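Local structure of MHC class I antigen (Ctenopharyngodon idella, 5H5Z) at residues D118-T130 with W143-E157. The protein probably presents peptides to T cells at the cell surface, as an MHC class I heavy chain paired with beta-2-microglobulin. Sequence-based numbering, arbitrary orientation.
Sequences DFVSLDKNTLTWT and WEALAVAEQNKGYLE
V120 meets W143 through CG2, 3.8 Å from W143 CZ3. L122, its CG turned anti to the backbone N (chi1 174°), splits its branches: CD1 rests on A149 CB (3.6 Å), while CD2 meets L156 CD1 tip to tip. K124, in the hairpin turn, and K153, on the helix, both donate to E157 OE2. K124 NZ meets the anti lone pair of E157 OE2 at 2.8 Å; K153 NZ reaches the same oxygen on the syn side, tilted out of the carboxylate plane, and also donates to K124 O, tying turn to helix. L127 lays CD2 across the aliphatic chain of K153 (3.6 Å to CD) and beside E150. The W129 N-H gives E144 OE2 a nearly straight bond (2.9 Å, 174°), and K140 also salt-bridges that carboxylate. The edge of W143 points into one face of the W129 indole, planes at 70°; L122 CD1 lies over the opposite face, toward the rim, and N152 OD1 sits at the ring edge, 3.1 Å from W129 CZ2. Thus the edge hairpin of the eight-stranded platform packs under the junction of helices 134-145 and 148-170, which form one wall of the groove; there W143 NE1 hydrogen-bonds the bound peptide's backbone.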
ATOM      1  N   ASP A 118      15.384  -9.799  -5.183  1.00 24.08           N
ATOM      2  CA  ASP A 118      16.180 -10.094  -3.976  1.00 23.12           C
ATOM      3  C   ASP A 118      17.675  -9.984  -4.244  1.00 25.61           C
ATOM      4  O   ASP A 118      18.173 -10.501  -5.254  1.00 26.36           O
ATOM      5  CB  ASP A 118      15.883 -11.500  -3.445  1.00 27.22           C
ATOM      6  CG  ASP A 118      14.514 -11.616  -2.797  1.00 30.01           C
ATOM      7  OD1 ASP A 118      13.824 -10.591  -2.619  1.00 32.69           O
ATOM      8  OD2 ASP A 118      14.130 -12.751  -2.453  1.00 33.89           O
ATOM      9  N   PHE A 119      18.382  -9.304  -3.344  1.00 24.12           N
ATOM     10  CA  PHE A 119      19.839  -9.190  -3.426  1.00 23.92           C
ATOM     11  C   PHE A 119      20.472  -9.854  -2.194  1.00 25.00           C
ATOM     12  O   PHE A 119      21.120 -10.893  -2.320  1.00 23.78           O
ATOM     13  CB  PHE A 119      20.258  -7.721  -3.576  1.00 25.30           C
ATOM     14  CG  PHE A 119      21.726  -7.523  -3.863  1.00 28.10           C
ATOM     15  CD1 PHE A 119      22.239  -7.739  -5.138  1.00 27.34           C
ATOM     16  CD2 PHE A 119      22.597  -7.102  -2.855  1.00 27.78           C
ATOM     17  CE1 PHE A 119      23.591  -7.550  -5.405  1.00 25.94           C
ATOM     18  CE2 PHE A 119      23.949  -6.905  -3.116  1.00 30.23           C
ATOM     19  CZ  PHE A 119      24.446  -7.127  -4.393  1.00 30.74           C
ATOM     20  N   VAL A 120      20.269  -9.269  -1.011  1.00 24.00           N
ATOM     21  CA  VAL A 120      20.668  -9.906   0.253  1.00 21.24           C
ATOM     22  C   VAL A 120      19.555  -9.775   1.304  1.00 19.62           C
ATOM     23  O   VAL A 120      18.842  -8.768   1.346  1.00 21.93           O
ATOM     24  CB  VAL A 120      21.995  -9.347   0.849  1.00 20.91           C
ATOM     25  CG1 VAL A 120      23.200  -9.748   0.010  1.00 24.15           C
ATOM     26  CG2 VAL A 120      21.937  -7.833   1.028  1.00 22.58           C
ATOM     27  N   SER A 121      19.417 -10.801   2.140  1.00 21.72           N
ATOM     28  CA  SER A 121      18.394 -10.838   3.186  1.00 22.21           C
ATOM     29  C   SER A 121      19.036 -11.283   4.488  1.00 23.18           C
ATOM     30  O   SER A 121      19.865 -12.202   4.498  1.00 21.81           O
ATOM     31  CB  SER A 121      17.270 -11.817   2.821  1.00 27.14           C
ATOM     32  OG  SER A 121      16.781 -11.584   1.516  1.00 30.01           O
ATOM     33  N   LEU A 122      18.656 -10.635   5.585  1.00 22.66           N
ATOM     34  CA  LEU A 122      19.193 -10.994   6.883  1.00 21.53           C
ATOM     35  C   LEU A 122      18.547 -12.260   7.425  1.00 23.65           C
ATOM     36  O   LEU A 122      17.318 -12.375   7.474  1.00 24.96           O
ATOM     37  CB  LEU A 122      19.010  -9.847   7.891  1.00 22.25           C
ATOM     38  CG  LEU A 122      19.402 -10.090   9.358  1.00 21.64           C
ATOM     39  CD1 LEU A 122      20.888 -10.397   9.493  1.00 23.70           C
ATOM     40  CD2 LEU A 122      19.015  -8.899  10.224  1.00 23.47           C
ATOM     41  N   ASP A 123      19.388 -13.208   7.819  1.00 27.22           N
ATOM     42  CA  ASP A 123      18.978 -14.266   8.725  1.00 34.11           C
ATOM     43  C   ASP A 123      19.516 -13.886  10.104  1.00 35.49           C
ATOM     44  O   ASP A 123      20.717 -14.031  10.372  1.00 37.26           O
ATOM     45  CB  ASP A 123      19.536 -15.619   8.274  1.00 35.29           C
ATOM     46  CG  ASP A 123      19.038 -16.778   9.129  1.00 46.70           C
ATOM     47  OD1 ASP A 123      18.724 -16.573  10.321  1.00 49.74           O
ATOM     48  OD2 ASP A 123      18.972 -17.909   8.608  1.00 49.70           O
ATOM     49  N   LYS A 124      18.644 -13.387  10.976  1.00 31.64           N
ATOM     50  CA  LYS A 124      19.111 -12.913  12.284  1.00 37.88           C
ATOM     51  C   LYS A 124      19.222 -14.020  13.345  1.00 38.95           C
ATOM     52  O   LYS A 124      19.595 -13.758  14.492  1.00 47.57           O
ATOM     53  CB  LYS A 124      18.322 -11.683  12.775  1.00 40.46           C
ATOM     54  CG  LYS A 124      16.898 -11.916  13.252  1.00 39.92           C
ATOM     55  CD  LYS A 124      16.376 -10.648  13.916  1.00 44.33           C
ATOM     56  CE  LYS A 124      14.950 -10.795  14.423  1.00 40.12           C
ATOM     57  NZ  LYS A 124      14.841 -11.736  15.572  1.00 34.81           N
ATOM     58  N   ASN A 125      18.909 -15.253  12.944  1.00 41.84           N
ATOM     59  CA  ASN A 125      19.172 -16.426  13.775  1.00 42.48           C
ATOM     60  C   ASN A 125      20.626 -16.882  13.661  1.00 40.42           C
ATOM     61  O   ASN A 125      21.261 -17.206  14.666  1.00 42.59           O
ATOM     62  CB  ASN A 125      18.233 -17.579  13.409  1.00 48.96           C
ATOM     63  CG  ASN A 125      16.789 -17.309  13.792  1.00 40.96           C
ATOM     64  OD1 ASN A 125      16.474 -16.313  14.448  1.00 53.50           O
ATOM     65  ND2 ASN A 125      15.900 -18.205  13.385  1.00 42.28           N
ATOM     66  N   THR A 126      21.144 -16.900  12.433  1.00 38.25           N
ATOM     67  CA  THR A 126      22.512 -17.345  12.167  1.00 37.97           C
ATOM     68  C   THR A 126      23.488 -16.179  12.022  1.00 38.20           C
ATOM     69  O   THR A 126      24.695 -16.391  11.862  1.00 38.52           O
ATOM     70  CB  THR A 126      22.592 -18.213  10.894  1.00 40.68           C
ATOM     71  OG1 THR A 126      21.995 -17.512   9.796  1.00 38.45           O
ATOM     72  CG2 THR A 126      21.876 -19.544  11.099  1.00 42.60           C
ATOM     73  N   LEU A 127      22.961 -14.956  12.076  1.00 35.68           N
ATOM     74  CA  LEU A 127      23.757 -13.736  11.902  1.00 36.09           C
ATOM     75  C   LEU A 127      24.534 -13.757  10.586  1.00 33.79           C
ATOM     76  O   LEU A 127      25.725 -13.433  10.534  1.00 34.10           O
ATOM     77  CB  LEU A 127      24.682 -13.503  13.108  1.00 36.10           C
ATOM     78  CG  LEU A 127      23.987 -13.085  14.407  1.00 37.83           C
ATOM     79  CD1 LEU A 127      24.908 -13.260  15.605  1.00 46.56           C
ATOM     80  CD2 LEU A 127      23.497 -11.648  14.302  1.00 36.35           C
ATOM     81  N   THR A 128      23.838 -14.154   9.523  1.00 31.88           N
ATOM     82  CA  THR A 128      24.417 -14.218   8.189  1.00 28.24           C
ATOM     83  C   THR A 128      23.485 -13.546   7.189  1.00 29.42           C
ATOM     84  O   THR A 128      22.307 -13.307   7.482  1.00 29.84           O
ATOM     85  CB  THR A 128      24.673 -15.674   7.739  1.00 34.35           C
ATOM     86  OG1 THR A 128      23.455 -16.428   7.820  1.00 34.98           O
ATOM     87  CG2 THR A 128      25.751 -16.334   8.599  1.00 32.08           C
ATOM     88  N   TRP A 129      24.028 -13.236   6.016  1.00 28.08           N
ATOM     89  CA  TRP A 129      23.262 -12.646   4.930  1.00 27.38           C
ATOM     90  C   TRP A 129      23.088 -13.647   3.801  1.00 29.73           C
ATOM     91  O   TRP A 129      24.066 -14.179   3.273  1.00 28.48           O
ATOM     92  CB  TRP A 129      23.948 -11.378   4.421  1.00 27.60           C
ATOM     93  CG  TRP A 129      23.893 -10.272   5.422  1.00 28.52           C
ATOM     94  CD1 TRP A 129      24.815  -9.992   6.395  1.00 29.88           C
ATOM     95  CD2 TRP A 129      22.846  -9.310   5.572  1.00 25.16           C
ATOM     96  NE1 TRP A 129      24.408  -8.905   7.134  1.00 25.81           N
ATOM     97  CE2 TRP A 129      23.201  -8.468   6.655  1.00 23.41           C
ATOM     98  CE3 TRP A 129      21.642  -9.069   4.894  1.00 22.77           C
ATOM     99  CZ2 TRP A 129      22.399  -7.401   7.069  1.00 21.44           C
ATOM    100  CZ3 TRP A 129      20.841  -8.013   5.306  1.00 22.96           C
ATOM    101  CH2 TRP A 129      21.219  -7.194   6.391  1.00 23.34           C
ATOM    102  N   THR A 130      21.836 -13.910   3.447  1.00 26.32           N
ATOM    103  CA  THR A 130      21.529 -14.775   2.317  1.00 27.85           C
ATOM    104  C   THR A 130      21.678 -13.975   1.029  1.00 26.83           C
ATOM    105  O   THR A 130      20.997 -12.968   0.835  1.00 26.99           O
ATOM    106  CB  THR A 130      20.112 -15.365   2.434  1.00 28.18           C
ATOM    107  OG1 THR A 130      20.001 -16.057   3.681  1.00 31.96           O
ATOM    108  CG2 THR A 130      19.823 -16.341   1.287  1.00 28.26           C
ATOM    109  N   TRP A 143      29.884  -7.797   4.480  1.00 27.39           N
ATOM    110  CA  TRP A 143      28.994  -7.484   5.601  1.00 27.27           C
ATOM    111  C   TRP A 143      29.204  -8.399   6.801  1.00 28.56           C
ATOM    112  O   TRP A 143      29.108  -7.957   7.949  1.00 31.50           O
ATOM    113  CB  TRP A 143      27.543  -7.477   5.130  1.00 26.07           C
ATOM    114  CG  TRP A 143      27.191  -6.197   4.430  1.00 24.23           C
ATOM    115  CD1 TRP A 143      28.059  -5.216   4.024  1.00 28.53           C
ATOM    116  CD2 TRP A 143      25.889  -5.765   4.036  1.00 23.04           C
ATOM    117  NE1 TRP A 143      27.374  -4.198   3.415  1.00 28.79           N
ATOM    118  CE2 TRP A 143      26.038  -4.507   3.407  1.00 26.64           C
ATOM    119  CE3 TRP A 143      24.605  -6.309   4.162  1.00 25.48           C
ATOM    120  CZ2 TRP A 143      24.955  -3.785   2.906  1.00 24.93           C
ATOM    121  CZ3 TRP A 143      23.526  -5.596   3.651  1.00 25.08           C
ATOM    122  CH2 TRP A 143      23.710  -4.347   3.031  1.00 24.83           C
ATOM    123  N   GLU A 144      29.530  -9.661   6.537  1.00 30.66           N
ATOM    124  CA  GLU A 144      29.845 -10.598   7.610  1.00 32.15           C
ATOM    125  C   GLU A 144      31.170 -10.250   8.321  1.00 34.76           C
ATOM    126  O   GLU A 144      31.295 -10.444   9.532  1.00 37.09           O
ATOM    127  CB  GLU A 144      29.751 -12.050   7.117  1.00 31.63           C
ATOM    128  CG  GLU A 144      28.301 -12.518   7.034  1.00 33.44           C
ATOM    129  CD  GLU A 144      28.054 -13.716   6.125  1.00 30.97           C
ATOM    130  OE1 GLU A 144      29.000 -14.456   5.800  1.00 38.77           O
ATOM    131  OE2 GLU A 144      26.881 -13.926   5.742  1.00 37.14           O
ATOM    132  N   ALA A 145      32.127  -9.686   7.582  1.00 34.59           N
ATOM    133  CA  ALA A 145      33.374  -9.181   8.174  1.00 37.65           C
ATOM    134  C   ALA A 145      33.150  -7.912   9.003  1.00 35.18           C
ATOM    135  O   ALA A 145      33.841  -7.685   9.997  1.00 36.11           O
ATOM    136  CB  ALA A 145      34.420  -8.928   7.094  1.00 36.22           C
ATOM    137  N   LEU A 146      32.178  -7.095   8.596  1.00 31.63           N
ATOM    138  CA  LEU A 146      31.895  -5.824   9.272  1.00 28.63           C
ATOM    139  C   LEU A 146      30.834  -5.927  10.376  1.00 29.91           C
ATOM    140  O   LEU A 146      30.455  -4.912  10.969  1.00 30.31           O
ATOM    141  CB  LEU A 146      31.519  -4.740   8.251  1.00 27.53           C
ATOM    142  CG  LEU A 146      32.624  -4.285   7.286  1.00 30.17           C
ATOM    143  CD1 LEU A 146      32.034  -3.461   6.155  1.00 32.81           C
ATOM    144  CD2 LEU A 146      33.733  -3.513   7.993  1.00 32.94           C
ATOM    145  N   ALA A 147      30.377  -7.153  10.648  1.00 26.80           N
ATOM    146  CA  ALA A 147      29.366  -7.448  11.680  1.00 27.88           C
ATOM    147  C   ALA A 147      28.025  -6.731  11.474  1.00 27.25           C
ATOM    148  O   ALA A 147      27.318  -6.404  12.446  1.00 29.11           O
ATOM    149  CB  ALA A 147      29.918  -7.192  13.080  1.00 28.34           C
ATOM    150  N   VAL A 148      27.671  -6.521  10.206  1.00 29.59           N
ATOM    151  CA  VAL A 148      26.446  -5.812   9.826  1.00 28.65           C
ATOM    152  C   VAL A 148      25.191  -6.524  10.339  1.00 26.39           C
ATOM    153  O   VAL A 148      24.262  -5.866  10.810  1.00 25.93           O
ATOM    154  CB  VAL A 148      26.361  -5.592   8.292  1.00 28.72           C
ATOM    155  CG1 VAL A 148      25.027  -4.967   7.900  1.00 25.83           C
ATOM    156  CG2 VAL A 148      27.506  -4.710   7.817  1.00 27.79           C
ATOM    157  N   ALA A 149      25.172  -7.855  10.254  1.00 25.42           N
ATOM    158  CA  ALA A 149      24.048  -8.657  10.762  1.00 25.50           C
ATOM    159  C   ALA A 149      23.818  -8.423  12.251  1.00 24.97           C
ATOM    160  O   ALA A 149      22.678  -8.266  12.707  1.00 22.97           O
ATOM    161  CB  ALA A 149      24.285 -10.135  10.498  1.00 27.60           C
ATOM    162  N   GLU A 150      24.909  -8.395  13.008  1.00 26.83           N
ATOM    163  CA  GLU A 150      24.828  -8.140  14.441  1.00 27.42           C
ATOM    164  C   GLU A 150      24.209  -6.774  14.743  1.00 24.61           C
ATOM    165  O   GLU A 150      23.336  -6.666  15.616  1.00 26.45           O
ATOM    166  CB  GLU A 150      26.210  -8.275  15.094  1.00 27.53           C
ATOM    167  CG  GLU A 150      26.701  -9.712  15.261  1.00 31.81           C
ATOM    168  CD  GLU A 150      27.350 -10.296  14.013  1.00 34.72           C
ATOM    169  OE1 GLU A 150      27.258  -9.687  12.924  1.00 35.82           O
ATOM    170  OE2 GLU A 150      27.963 -11.380  14.123  1.00 39.39           O
ATOM    171  N   GLN A 151      24.653  -5.741  14.020  1.00 23.88           N
ATOM    172  CA  GLN A 151      24.149  -4.380  14.229  1.00 22.76           C
ATOM    173  C   GLN A 151      22.662  -4.330  13.921  1.00 22.91           C
ATOM    174  O   GLN A 151      21.870  -3.794  14.704  1.00 21.31           O
ATOM    175  CB  GLN A 151      24.902  -3.365  13.362  1.00 25.70           C
ATOM    176  CG  GLN A 151      24.722  -1.904  13.782  1.00 27.45           C
ATOM    177  CD  GLN A 151      23.391  -1.289  13.373  1.00 27.84           C
ATOM    178  OE1 GLN A 151      22.841  -0.443  14.089  1.00 29.81           O
ATOM    179  NE2 GLN A 151      22.867  -1.703  12.221  1.00 26.21           N
ATOM    180  N   ASN A 152      22.304  -4.899  12.771  1.00 22.56           N
ATOM    181  CA  ASN A 152      20.933  -4.922  12.294  1.00 20.53           C
ATOM    182  C   ASN A 152      20.008  -5.681  13.244  1.00 20.62           C
ATOM    183  O   ASN A 152      18.923  -5.199  13.559  1.00 23.80           O
ATOM    184  CB  ASN A 152      20.874  -5.542  10.892  1.00 21.58           C
ATOM    185  CG  ASN A 152      21.368  -4.606   9.796  1.00 21.74           C
ATOM    186  OD1 ASN A 152      21.245  -4.932   8.624  1.00 22.68           O
ATOM    187  ND2 ASN A 152      21.914  -3.444  10.164  1.00 21.11           N
ATOM    188  N   LYS A 153      20.442  -6.857  13.698  1.00 20.08           N
ATOM    189  CA  LYS A 153      19.715  -7.620  14.724  1.00 20.71           C
ATOM    190  C   LYS A 153      19.528  -6.810  16.011  1.00 22.04           C
ATOM    191  O   LYS A 153      18.431  -6.797  16.586  1.00 21.75           O
ATOM    192  CB  LYS A 153      20.423  -8.950  15.011  1.00 24.80           C
ATOM    193  CG  LYS A 153      19.809  -9.789  16.123  1.00 28.75           C
ATOM    194  CD  LYS A 153      20.726 -10.946  16.487  1.00 35.52           C
ATOM    195  CE  LYS A 153      20.237 -11.717  17.703  1.00 41.29           C
ATOM    196  NZ  LYS A 153      19.059 -12.574  17.393  1.00 39.64           N
ATOM    197  N   GLY A 154      20.592  -6.138  16.458  1.00 20.82           N
ATOM    198  CA  GLY A 154      20.508  -5.258  17.625  1.00 21.20           C
ATOM    199  C   GLY A 154      19.444  -4.188  17.452  1.00 21.89           C
ATOM    200  O   GLY A 154      18.616  -3.965  18.345  1.00 23.75           O
ATOM    201  N   TYR A 155      19.465  -3.521  16.299  1.00 22.12           N
ATOM    202  CA  TYR A 155      18.447  -2.529  15.970  1.00 20.90           C
ATOM    203  C   TYR A 155      17.027  -3.116  15.970  1.00 20.22           C
ATOM    204  O   TYR A 155      16.110  -2.549  16.578  1.00 19.07           O
ATOM    205  CB  TYR A 155      18.731  -1.854  14.618  1.00 20.95           C
ATOM    206  CG  TYR A 155      17.558  -1.023  14.154  1.00 19.92           C
ATOM    207  CD1 TYR A 155      17.370   0.280  14.629  1.00 20.73           C
ATOM    208  CD2 TYR A 155      16.598  -1.558  13.286  1.00 20.22           C
ATOM    209  CE1 TYR A 155      16.277   1.032  14.234  1.00 19.62           C
ATOM    210  CE2 TYR A 155      15.501  -0.816  12.891  1.00 20.68           C
ATOM    211  CZ  TYR A 155      15.348   0.476  13.361  1.00 21.04           C
ATOM    212  OH  TYR A 155      14.262   1.213  12.959  1.00 20.46           O
ATOM    213  N   LEU A 156      16.845  -4.240  15.280  1.00 20.26           N
ATOM    214  CA  LEU A 156      15.505  -4.826  15.124  1.00 18.25           C
ATOM    215  C   LEU A 156      14.884  -5.264  16.449  1.00 20.22           C
ATOM    216  O   LEU A 156      13.694  -5.045  16.692  1.00 21.71           O
ATOM    217  CB  LEU A 156      15.541  -6.015  14.157  1.00 19.61           C
ATOM    218  CG  LEU A 156      15.785  -5.715  12.676  1.00 19.06           C
ATOM    219  CD1 LEU A 156      15.939  -7.021  11.905  1.00 19.55           C
ATOM    220  CD2 LEU A 156      14.674  -4.865  12.080  1.00 18.52           C
ATOM    221  N   GLU A 157      15.690  -5.889  17.295  1.00 20.56           N
ATOM    222  CA  GLU A 157      15.194  -6.483  18.533  1.00 23.50           C
ATOM    223  C   GLU A 157      15.115  -5.489  19.689  1.00 24.63           C
ATOM    224  O   GLU A 157      14.411  -5.732  20.667  1.00 26.59           O
ATOM    225  CB  GLU A 157      16.043  -7.695  18.922  1.00 23.81           C
ATOM    226  CG  GLU A 157      15.976  -8.815  17.893  1.00 25.15           C
ATOM    227  CD  GLU A 157      16.802 -10.030  18.259  1.00 30.05           C
ATOM    228  OE1 GLU A 157      17.523  -9.996  19.274  1.00 32.39           O
ATOM    229  OE2 GLU A 157      16.727 -11.033  17.521  1.00 33.67           O
TER
HETATM  230  O   HOH W   1      27.724 -11.335  10.678  1.00 36.15           O
HETATM  231  O   HOH W   2      26.949  -9.364   8.889  1.00 30.09           O